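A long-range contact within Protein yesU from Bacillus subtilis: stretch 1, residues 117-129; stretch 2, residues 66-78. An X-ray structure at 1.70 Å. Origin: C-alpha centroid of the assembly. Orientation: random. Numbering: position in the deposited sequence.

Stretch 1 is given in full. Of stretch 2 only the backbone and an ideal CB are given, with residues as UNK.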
ATOM      1  N   LEU A 117       1.784  -3.784   3.153  1.00  6.21           N
ATOM      2  CA  LEU A 117       1.098  -4.981   2.699  1.00  5.32           C
ATOM      3  C   LEU A 117       1.332  -5.206   1.213  1.00  6.81           C
ATOM      4  O   LEU A 117       0.916  -4.403   0.379  1.00  6.17           O
ATOM      5  CB  LEU A 117      -0.397  -4.838   2.989  1.00  9.20           C
ATOM      6  CG  LEU A 117      -1.246  -6.105   3.152  1.00 12.82           C
ATOM      7  CD1 LEU A 117      -2.627  -5.712   3.647  1.00 15.00           C
ATOM      8  CD2 LEU A 117      -1.332  -6.859   1.844  1.00 14.46           C
ATOM      9  N   SER A 118       2.003  -6.305   0.891  1.00  5.64           N
ATOM     10  CA  SER A 118       2.289  -6.629  -0.497  1.00  6.94           C
ATOM     11  C   SER A 118       1.213  -7.531  -1.076  1.00  5.99           C
ATOM     12  O   SER A 118       0.693  -8.422  -0.397  1.00  6.28           O
ATOM     13  CB  SER A 118       3.653  -7.311  -0.603  1.00  8.63           C
ATOM     14  OG  SER A 118       3.725  -8.412   0.285  1.00 11.21           O
ATOM     15  N   TYR A 119       0.871  -7.277  -2.333  1.00  5.25           N
ATOM     16  CA  TYR A 119      -0.129  -8.064  -3.039  1.00  5.45           C
ATOM     17  C   TYR A 119       0.319  -8.171  -4.495  1.00  5.01           C
ATOM     18  O   TYR A 119       1.132  -7.375  -4.959  1.00  5.82           O
ATOM     19  CB  TYR A 119      -1.514  -7.419  -2.904  1.00  5.23           C
ATOM     20  CG  TYR A 119      -1.620  -6.006  -3.423  1.00  5.77           C
ATOM     21  CD1 TYR A 119      -2.076  -5.752  -4.717  1.00  5.56           C
ATOM     22  CD2 TYR A 119      -1.314  -4.918  -2.604  1.00  6.54           C
ATOM     23  CE1 TYR A 119      -2.233  -4.454  -5.183  1.00  6.73           C
ATOM     24  CE2 TYR A 119      -1.469  -3.612  -3.059  1.00  7.45           C
ATOM     25  CZ  TYR A 119      -1.931  -3.386  -4.348  1.00  6.72           C
ATOM     26  OH  TYR A 119      -2.113  -2.097  -4.786  1.00  7.46           O
ATOM     27  N   PHE A 120      -0.216  -9.148  -5.215  1.00  4.61           N
ATOM     28  CA  PHE A 120       0.228  -9.408  -6.582  1.00  5.93           C
ATOM     29  C   PHE A 120       1.754  -9.525  -6.515  1.00  6.63           C
ATOM     30  O   PHE A 120       2.488  -8.806  -7.199  1.00  6.60           O
ATOM     31  CB  PHE A 120      -0.152  -8.288  -7.553  1.00  5.97           C
ATOM     32  CG  PHE A 120      -0.027  -8.691  -9.005  1.00  5.72           C
ATOM     33  CD1 PHE A 120      -1.011  -9.471  -9.610  1.00  5.49           C
ATOM     34  CD2 PHE A 120       1.102  -8.354  -9.743  1.00  5.35           C
ATOM     35  CE1 PHE A 120      -0.874  -9.912 -10.929  1.00  6.80           C
ATOM     36  CE2 PHE A 120       1.253  -8.791 -11.067  1.00  6.48           C
ATOM     37  CZ  PHE A 120       0.263  -9.573 -11.660  1.00  7.28           C
ATOM     38  N   ARG A 121       2.225 -10.424  -5.656  1.00  7.10           N
ATOM     39  CA  ARG A 121       3.657 -10.641  -5.491  1.00  6.14           C
ATOM     40  C   ARG A 121       4.067 -11.608  -6.590  1.00  5.91           C
ATOM     41  O   ARG A 121       4.021 -12.823  -6.401  1.00  5.33           O
ATOM     42  CB  ARG A 121       3.935 -11.249  -4.116  1.00  7.89           C
ATOM     43  CG  ARG A 121       3.308 -10.468  -2.973  1.00  7.03           C
ATOM     44  CD  ARG A 121       3.551 -11.140  -1.629  1.00  8.61           C
ATOM     45  NE  ARG A 121       4.967 -11.163  -1.272  1.00 12.77           N
ATOM     46  CZ  ARG A 121       5.727 -12.253  -1.245  1.00 12.74           C
ATOM     47  NH1 ARG A 121       5.222 -13.443  -1.557  1.00 11.93           N
ATOM     48  NH2 ARG A 121       7.002 -12.152  -0.897  1.00 14.66           N
ATOM     49  N   ARG A 122       4.454 -11.062  -7.741  1.00  6.08           N
ATOM     50  CA  ARG A 122       4.819 -11.886  -8.888  1.00  6.27           C
ATOM     51  C   ARG A 122       6.137 -11.463  -9.546  1.00  7.26           C
ATOM     52  O   ARG A 122       6.308 -11.625 -10.752  1.00  7.60           O
ATOM     53  CB  ARG A 122       3.698 -11.822  -9.937  1.00  7.39           C
ATOM     54  CG  ARG A 122       2.276 -11.880  -9.368  1.00  7.83           C
ATOM     55  CD  ARG A 122       1.945 -13.232  -8.736  1.00  8.05           C
ATOM     56  NE  ARG A 122       0.726 -13.143  -7.931  1.00  7.12           N
ATOM     57  CZ  ARG A 122      -0.509 -13.180  -8.419  1.00  8.95           C
ATOM     58  NH1 ARG A 122      -0.714 -13.318  -9.724  1.00  7.10           N
ATOM     59  NH2 ARG A 122      -1.546 -13.045  -7.599  1.00  8.14           N
ATOM     60  N   LYS A 123       7.064 -10.929  -8.760  1.00  8.01           N
ATOM     61  CA  LYS A 123       8.350 -10.484  -9.288  1.00  8.19           C
ATOM     62  C   LYS A 123       9.320 -11.644  -9.518  1.00  8.98           C
ATOM     63  O   LYS A 123       9.984 -11.704 -10.553  1.00 11.02           O
ATOM     64  CB  LYS A 123       8.982  -9.463  -8.331  1.00  8.29           C
ATOM     65  CG  LYS A 123      10.442  -9.107  -8.621  1.00  7.48           C
ATOM     66  CD  LYS A 123      10.619  -8.408  -9.966  1.00  8.51           C
ATOM     67  CE  LYS A 123      12.087  -8.063 -10.197  1.00 10.79           C
ATOM     68  NZ  LYS A 123      12.309  -7.316 -11.466  1.00 10.32           N
ATOM     69  N   TYR A 124       9.388 -12.564  -8.558  1.00  9.08           N
ATOM     70  CA  TYR A 124      10.300 -13.706  -8.647  1.00 10.48           C
ATOM     71  C   TYR A 124       9.577 -15.044  -8.782  1.00 10.86           C
ATOM     72  O   TYR A 124       8.421 -15.178  -8.384  1.00  9.52           O
ATOM     73  CB  TYR A 124      11.207 -13.731  -7.413  1.00  9.34           C
ATOM     74  CG  TYR A 124      12.023 -12.469  -7.233  1.00 10.56           C
ATOM     75  CD1 TYR A 124      13.043 -12.141  -8.130  1.00 11.28           C
ATOM     76  CD2 TYR A 124      11.768 -11.595  -6.174  1.00 11.69           C
ATOM     77  CE1 TYR A 124      13.792 -10.969  -7.975  1.00 13.05           C
ATOM     78  CE2 TYR A 124      12.511 -10.422  -6.011  1.00 11.63           C
ATOM     79  CZ  TYR A 124      13.519 -10.118  -6.916  1.00 13.07           C
ATOM     80  OH  TYR A 124      14.254  -8.965  -6.750  1.00 12.86           O
ATOM     81  N   ALA A 125      10.271 -16.037  -9.332  1.00 11.20           N
ATOM     82  CA  ALA A 125       9.693 -17.364  -9.524  1.00 10.62           C
ATOM     83  C   ALA A 125       9.123 -17.940  -8.233  1.00  9.69           C
ATOM     84  O   ALA A 125       8.023 -18.497  -8.225  1.00 10.53           O
ATOM     85  CB  ALA A 125      10.741 -18.311 -10.094  1.00 12.38           C
ATOM     86  N   GLU A 126       9.871 -17.818  -7.141  1.00 10.93           N
ATOM     87  CA  GLU A 126       9.404 -18.341  -5.862  1.00 13.34           C
ATOM     88  C   GLU A 126       8.073 -17.720  -5.459  1.00 10.88           C
ATOM     89  O   GLU A 126       7.217 -18.388  -4.882  1.00 10.04           O
ATOM     90  CB  GLU A 126      10.432 -18.081  -4.762  1.00 18.49           C
ATOM     91  CG  GLU A 126      11.604 -19.035  -4.772  1.00 28.87           C
ATOM     92  CD  GLU A 126      12.517 -18.836  -3.578  1.00 34.41           C
ATOM     93  OE1 GLU A 126      13.195 -17.791  -3.512  1.00 39.57           O
ATOM     94  OE2 GLU A 126      12.550 -19.723  -2.700  1.00 40.21           O
ATOM     95  N   GLU A 127       7.905 -16.437  -5.763  1.00 10.53           N
ATOM     96  CA  GLU A 127       6.677 -15.742  -5.410  1.00  8.45           C
ATOM     97  C   GLU A 127       5.538 -16.197  -6.315  1.00  8.18           C
ATOM     98  O   GLU A 127       4.427 -16.440  -5.854  1.00  7.89           O
ATOM     99  CB  GLU A 127       6.872 -14.230  -5.526  1.00  9.14           C
ATOM    100  CG  GLU A 127       8.024 -13.705  -4.684  1.00 10.16           C
ATOM    101  CD  GLU A 127       8.253 -12.224  -4.862  1.00 12.53           C
ATOM    102  OE1 GLU A 127       7.945 -11.704  -5.954  1.00 12.74           O
ATOM    103  OE2 GLU A 127       8.760 -11.575  -3.917  1.00 13.93           O
ATOM    104  N   ARG A 128       5.819 -16.328  -7.604  1.00  7.34           N
ATOM    105  CA  ARG A 128       4.786 -16.762  -8.535  1.00  8.17           C
ATOM    106  C   ARG A 128       4.354 -18.210  -8.297  1.00  8.75           C
ATOM    107  O   ARG A 128       3.244 -18.594  -8.654  1.00  9.02           O
ATOM    108  CB  ARG A 128       5.264 -16.588  -9.981  1.00  8.41           C
ATOM    109  CG  ARG A 128       5.470 -15.134 -10.384  1.00  9.75           C
ATOM    110  CD  ARG A 128       5.646 -14.996 -11.890  1.00 11.82           C
ATOM    111  NE  ARG A 128       6.892 -15.593 -12.367  1.00 13.56           N
ATOM    112  CZ  ARG A 128       8.081 -14.998 -12.322  1.00 14.55           C
ATOM    113  NH1 ARG A 128       8.204 -13.775 -11.821  1.00 14.66           N
ATOM    114  NH2 ARG A 128       9.154 -15.629 -12.786  1.00 15.53           N
ATOM    115  N   ALA A 129       5.224 -19.000  -7.674  1.00  8.58           N
ATOM    116  CA  ALA A 129       4.935 -20.410  -7.404  1.00  8.22           C
ATOM    117  C   ALA A 129       3.941 -20.651  -6.263  1.00  8.90           C
ATOM    118  O   ALA A 129       3.365 -21.733  -6.149  1.00  7.48           O
ATOM    119  CB  ALA A 129       6.242 -21.157  -7.120  1.00  9.15           C
ATOM    120  N   UNK A  66      -9.644   2.339   0.577  1.00  4.00           N
ATOM    121  CA  UNK A  66     -10.116   1.626  -0.600  1.00  4.66           C
ATOM    122  C   UNK A  66      -9.549   2.196  -1.896  1.00  5.50           C
ATOM    123  O   UNK A  66      -9.217   3.385  -1.985  1.00  4.70           O
ATOM    124  CB  UNK A  66     -11.645   1.659  -0.647  1.00  4.66           C
ATOM    125  N   UNK A  67      -9.428   1.331  -2.895  1.00  5.04           N
ATOM    126  CA  UNK A  67      -8.946   1.735  -4.206  1.00  5.26           C
ATOM    127  C   UNK A  67      -9.200   0.629  -5.224  1.00  6.42           C
ATOM    128  O   UNK A  67      -9.363  -0.539  -4.857  1.00  4.85           O
ATOM    129  CB  UNK A  67      -7.457   2.081  -4.150  1.00  5.26           C
ATOM    130  N   UNK A  68      -9.286   1.018  -6.494  1.00  5.43           N
ATOM    131  CA  UNK A  68      -9.486   0.077  -7.592  1.00  6.58           C
ATOM    132  C   UNK A  68      -8.099  -0.248  -8.137  1.00  6.10           C
ATOM    133  O   UNK A  68      -7.291   0.656  -8.350  1.00  7.10           O
ATOM    134  CB  UNK A  68     -10.404   0.646  -8.676  1.00  6.58           C
ATOM    135  N   UNK A  69      -7.836  -1.533  -8.362  1.00  5.80           N
ATOM    136  CA  UNK A  69      -6.537  -2.008  -8.838  1.00  4.95           C
ATOM    137  C   UNK A  69      -6.650  -2.907 -10.065  1.00  4.83           C
ATOM    138  O   UNK A  69      -7.477  -3.818 -10.097  1.00  5.57           O
ATOM    139  CB  UNK A  69      -5.818  -2.762  -7.718  1.00  4.95           C
ATOM    140  N   UNK A  70      -5.804  -2.662 -11.061  1.00  5.09           N
ATOM    141  CA  UNK A  70      -5.796  -3.464 -12.286  1.00  5.96           C
ATOM    142  C   UNK A  70      -4.369  -3.874 -12.651  1.00  6.19           C
ATOM    143  O   UNK A  70      -3.549  -3.025 -13.004  1.00  6.41           O
ATOM    144  CB  UNK A  70      -6.435  -2.688 -13.439  1.00  5.96           C
ATOM    145  N   UNK A  71      -4.046  -5.176 -12.549  1.00  8.39           N
ATOM    146  CA  UNK A  71      -2.696  -5.634 -12.897  1.00  8.59           C
ATOM    147  C   UNK A  71      -2.653  -5.736 -14.420  1.00  9.02           C
ATOM    148  O   UNK A  71      -3.414  -6.499 -15.014  1.00  9.11           O
ATOM    149  CB  UNK A  71      -2.354  -6.969 -12.232  1.00  8.59           C
ATOM    150  N   UNK A  72      -1.765  -4.971 -15.047  1.00  8.01           N
ATOM    151  CA  UNK A  72      -1.679  -4.945 -16.504  1.00  8.17           C
ATOM    152  C   UNK A  72      -0.559  -5.783 -17.102  1.00  9.19           C
ATOM    153  O   UNK A  72      -0.757  -6.440 -18.126  1.00  9.61           O
ATOM    154  CB  UNK A  72      -1.508  -3.497 -16.968  1.00  8.17           C
ATOM    155  N   UNK A  73       0.609  -5.766 -16.468  1.00 11.27           N
ATOM    156  CA  UNK A  73       1.752  -6.515 -16.978  1.00 12.52           C
ATOM    157  C   UNK A  73       2.699  -6.964 -15.867  1.00 12.20           C
ATOM    158  O   UNK A  73       3.001  -6.200 -14.950  1.00 11.20           O
ATOM    159  CB  UNK A  73       2.517  -5.666 -17.995  1.00 12.52           C
ATOM    160  N   UNK A  74       3.159  -8.211 -15.951  1.00 11.68           N
ATOM    161  CA  UNK A  74       4.098  -8.766 -14.974  1.00 12.44           C
ATOM    162  C   UNK A  74       5.330  -9.190 -15.782  1.00 12.54           C
ATOM    163  O   UNK A  74       5.304  -9.128 -17.011  1.00 13.05           O
ATOM    164  CB  UNK A  74       3.495  -9.933 -14.190  1.00 12.44           C
ATOM    165  N   UNK A  75       6.429  -9.593 -15.118  1.00 12.67           N
ATOM    166  CA  UNK A  75       6.684  -9.708 -13.678  1.00 11.43           C
ATOM    167  C   UNK A  75       6.590  -8.371 -12.955  1.00 10.69           C
ATOM    168  O   UNK A  75       6.725  -7.306 -13.563  1.00 11.21           O
ATOM    169  CB  UNK A  75       8.067 -10.317 -13.440  1.00 11.43           C
ATOM    170  N   UNK A  76       6.378  -8.443 -11.646  1.00  9.09           N
ATOM    171  CA  UNK A  76       6.277  -7.241 -10.842  1.00  7.39           C
ATOM    172  C   UNK A  76       5.629  -7.547  -9.505  1.00  6.34           C
ATOM    173  O   UNK A  76       5.176  -8.666  -9.267  1.00  7.06           O
ATOM    174  CB  UNK A  76       5.486  -6.162 -11.584  1.00  7.39           C
ATOM    175  N   UNK A  77       5.587  -6.550  -8.632  1.00  6.53           N
ATOM    176  CA  UNK A  77       4.988  -6.713  -7.314  1.00  5.97           C
ATOM    177  C   UNK A  77       4.430  -5.373  -6.853  1.00  6.49           C
ATOM    178  O   UNK A  77       4.981  -4.317  -7.176  1.00  7.14           O
ATOM    179  CB  UNK A  77       6.007  -7.254  -6.309  1.00  5.97           C
ATOM    180  N   UNK A  78       3.323  -5.414  -6.120  1.00  5.46           N
ATOM    181  CA  UNK A  78       2.712  -4.198  -5.608  1.00  6.43           C
ATOM    182  C   UNK A  78       2.703  -4.242  -4.086  1.00  7.10           C
ATOM    183  O   UNK A  78       2.722  -5.318  -3.486  1.00  6.50           O
ATOM    184  CB  UNK A  78       1.294  -4.025  -6.156  1.00  6.43           C
TER

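Position 66 has phi/psi of -131/152°, an extended strand, and nothing of stretch 1 lies within 5.5 Å of its ideal CB. The same holds at positions 68 and 70, both out of reach, while positions 72 and 73 point away. Stretch 1 sets no preference at these five; the residues are Thr 66, Asp 68, Ser 70, Ile 72 and Glu 73.

At position 67 CA-to-CB points toward stretch 1, yet the ideal CB again has no neighbor there within 5.5 Å. Only a long side chain could cross the gap, at whose far side lies the hydroxyl of Tyr 119; a large aromatic or a long polar chain would suit. The residue is Trp 67. Its NE1 donates a hydrogen bond to Tyr 119 OH (3.2 Å, 140° at the hydrogen), and its CZ2 packs 3.8 Å from Tyr 119 CE2.

Position 69 points toward stretch 1, its ideal CB 4.7 Å from Tyr 119 CE1. An apolar side chain, aliphatic or aromatic, would suit a place beside that ring. Phe 69 fills it: the edge of Tyr 119 meets the face of Phe 69, with planes at 85° and centroids 4.9 Å apart.

At position 71 the ideal CB already sits 3.5 Å from Phe 120 CE1, so a compact apolar group is favored; phi of -80° admits proline, but Val or Ala would also be plausible. Pro 71 places its CB over the face of the Phe 120 ring, 3.9 Å from the centroid and 23° off the normal, a CH-pi contact.

Position 74 points toward stretch 1, its ideal CB 4.0 Å from Phe 120 CE2 and 4.7 Å from Arg 122 CB. A medium-length polar chain could cover the ring and still reach polar surroundings. Gln 74 brings NE2 to 3.5 Å from Phe 120 CZ; a water accepts hydrogen bonds from Gln 74 NE2 (2.7 Å to the water O) and Arg 122 NH1 (2.9 Å to the same O), bridging the stretches.

Position 75 follows a cis peptide with phi of -62°, strong evidence for proline. Pro 75 has its CB 3.9 Å from Arg 128 NH1, which donates to Arg 122 O at 3.1 Å.

Position 76, at phi/psi 163/174°, strongly favors glycine. Gly 76 accepts from Arg 122 N at its O (2.9 Å); the return bond, Gly 76 N to Arg 122 O (3.3 Å), is weak.

At position 77 the ideal CB lies 4.2 Å from both Arg 121 CA and Lys 123 CB, suiting a branched aliphatic chain. Leu 77 sets CD1 3.8 Å from Arg 121 CB, while its CA makes a CA-H...O contact with Phe 120 O (3.3 Å).

Position 78 pairs antiparallel with Tyr 119: its N donates to Tyr 119 O (3.2 Å) and its O accepts from Tyr 119 N (2.9 Å). Its ideal CB is 3.6 Å from Tyr 119 O, so a small residue, Ala, Ser or Cys, would suit. The residue is Cys 78, whose CB lies over the face of the Tyr 119 ring, 3.9 Å from the centroid.

Stretch 2 (66-78) TWDFSPIEQPGLC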
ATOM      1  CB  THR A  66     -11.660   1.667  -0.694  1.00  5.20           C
ATOM      2  OG1 THR A  66     -12.108   3.030  -0.665  1.00  5.65           O
ATOM      3  CG2 THR A  66     -12.289   0.899   0.466  1.00  6.45           C
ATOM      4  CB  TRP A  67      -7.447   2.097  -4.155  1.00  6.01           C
ATOM      5  CG  TRP A  67      -6.470   0.947  -3.996  1.00  5.54           C
ATOM      6  CD1 TRP A  67      -5.729   0.354  -4.984  1.00  6.01           C
ATOM      7  CD2 TRP A  67      -6.088   0.305  -2.770  1.00  4.85           C
ATOM      8  NE1 TRP A  67      -4.904  -0.614  -4.445  1.00  5.90           N
ATOM      9  CE2 TRP A  67      -5.106  -0.662  -3.089  1.00  6.46           C
ATOM     10  CE3 TRP A  67      -6.478   0.454  -1.431  1.00  5.69           C
ATOM     11  CZ2 TRP A  67      -4.509  -1.477  -2.116  1.00  6.34           C
ATOM     12  CZ3 TRP A  67      -5.884  -0.358  -0.461  1.00  6.78           C
ATOM     13  CH2 TRP A  67      -4.909  -1.310  -0.813  1.00  5.57           C
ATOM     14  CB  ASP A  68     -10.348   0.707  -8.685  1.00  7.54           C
ATOM     15  CG  ASP A  68     -11.837   0.577  -8.406  1.00 11.16           C
ATOM     16  OD1 ASP A  68     -12.216   0.335  -7.243  1.00 12.61           O
ATOM     17  OD2 ASP A  68     -12.632   0.723  -9.357  1.00 14.25           O
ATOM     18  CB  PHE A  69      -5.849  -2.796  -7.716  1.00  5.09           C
ATOM     19  CG  PHE A  69      -4.571  -3.474  -8.134  1.00  5.08           C
ATOM     20  CD1 PHE A  69      -3.415  -2.734  -8.363  1.00  5.46           C
ATOM     21  CD2 PHE A  69      -4.521  -4.858  -8.274  1.00  6.03           C
ATOM     22  CE1 PHE A  69      -2.227  -3.366  -8.725  1.00  6.53           C
ATOM     23  CE2 PHE A  69      -3.337  -5.503  -8.635  1.00  7.19           C
ATOM     24  CZ  PHE A  69      -2.187  -4.753  -8.861  1.00  6.90           C
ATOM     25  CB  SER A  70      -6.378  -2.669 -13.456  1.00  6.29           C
ATOM     26  OG  SER A  70      -7.683  -2.213 -13.179  1.00  6.78           O
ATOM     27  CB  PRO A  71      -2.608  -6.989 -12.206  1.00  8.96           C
ATOM     28  CG  PRO A  71      -4.012  -7.499 -12.319  1.00  8.79           C
ATOM     29  CD  PRO A  71      -4.852  -6.279 -11.994  1.00  7.28           C
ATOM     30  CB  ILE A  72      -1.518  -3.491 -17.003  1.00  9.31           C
ATOM     31  CG1 ILE A  72      -2.669  -2.635 -16.470  1.00  8.74           C
ATOM     32  CG2 ILE A  72      -1.486  -3.454 -18.535  1.00 10.45           C
ATOM     33  CD1 ILE A  72      -4.051  -3.154 -16.839  1.00  8.54           C
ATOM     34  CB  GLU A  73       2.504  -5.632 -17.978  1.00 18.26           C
ATOM     35  CG  GLU A  73       3.357  -6.364 -18.989  1.00 24.08           C
ATOM     36  CD  GLU A  73       3.937  -5.417 -20.030  1.00 28.22           C
ATOM     37  OE1 GLU A  73       4.798  -4.587 -19.672  1.00 29.25           O
ATOM     38  OE2 GLU A  73       3.520  -5.494 -21.204  1.00 31.67           O
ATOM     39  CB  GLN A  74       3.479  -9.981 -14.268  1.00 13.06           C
ATOM     40  CG  GLN A  74       3.292 -11.196 -15.166  1.00 13.22           C
ATOM     41  CD  GLN A  74       2.642 -12.374 -14.456  1.00 15.23           C
ATOM     42  OE1 GLN A  74       2.824 -13.524 -14.854  1.00 15.76           O
ATOM     43  NE2 GLN A  74       1.871 -12.092 -13.411  1.00 13.81           N
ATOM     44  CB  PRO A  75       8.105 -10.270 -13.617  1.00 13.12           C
ATOM     45  CG  PRO A  75       8.231 -11.034 -14.888  1.00 13.41           C
ATOM     46  CD  PRO A  75       7.578 -10.110 -15.883  1.00 12.79           C
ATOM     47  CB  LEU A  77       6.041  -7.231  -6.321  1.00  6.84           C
ATOM     48  CG  LEU A  77       5.693  -7.364  -4.832  1.00  7.17           C
ATOM     49  CD1 LEU A  77       6.512  -8.495  -4.214  1.00  7.89           C
ATOM     50  CD2 LEU A  77       5.961  -6.051  -4.109  1.00  8.04           C
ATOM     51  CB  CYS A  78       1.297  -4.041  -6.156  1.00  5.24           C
ATOM     52  SG  CYS A  78       1.272  -3.772  -7.951  1.00  8.19           S
TER
HETATM   53  O   HOH W   1       1.013 -14.104 -11.882  1.00  9.44           O
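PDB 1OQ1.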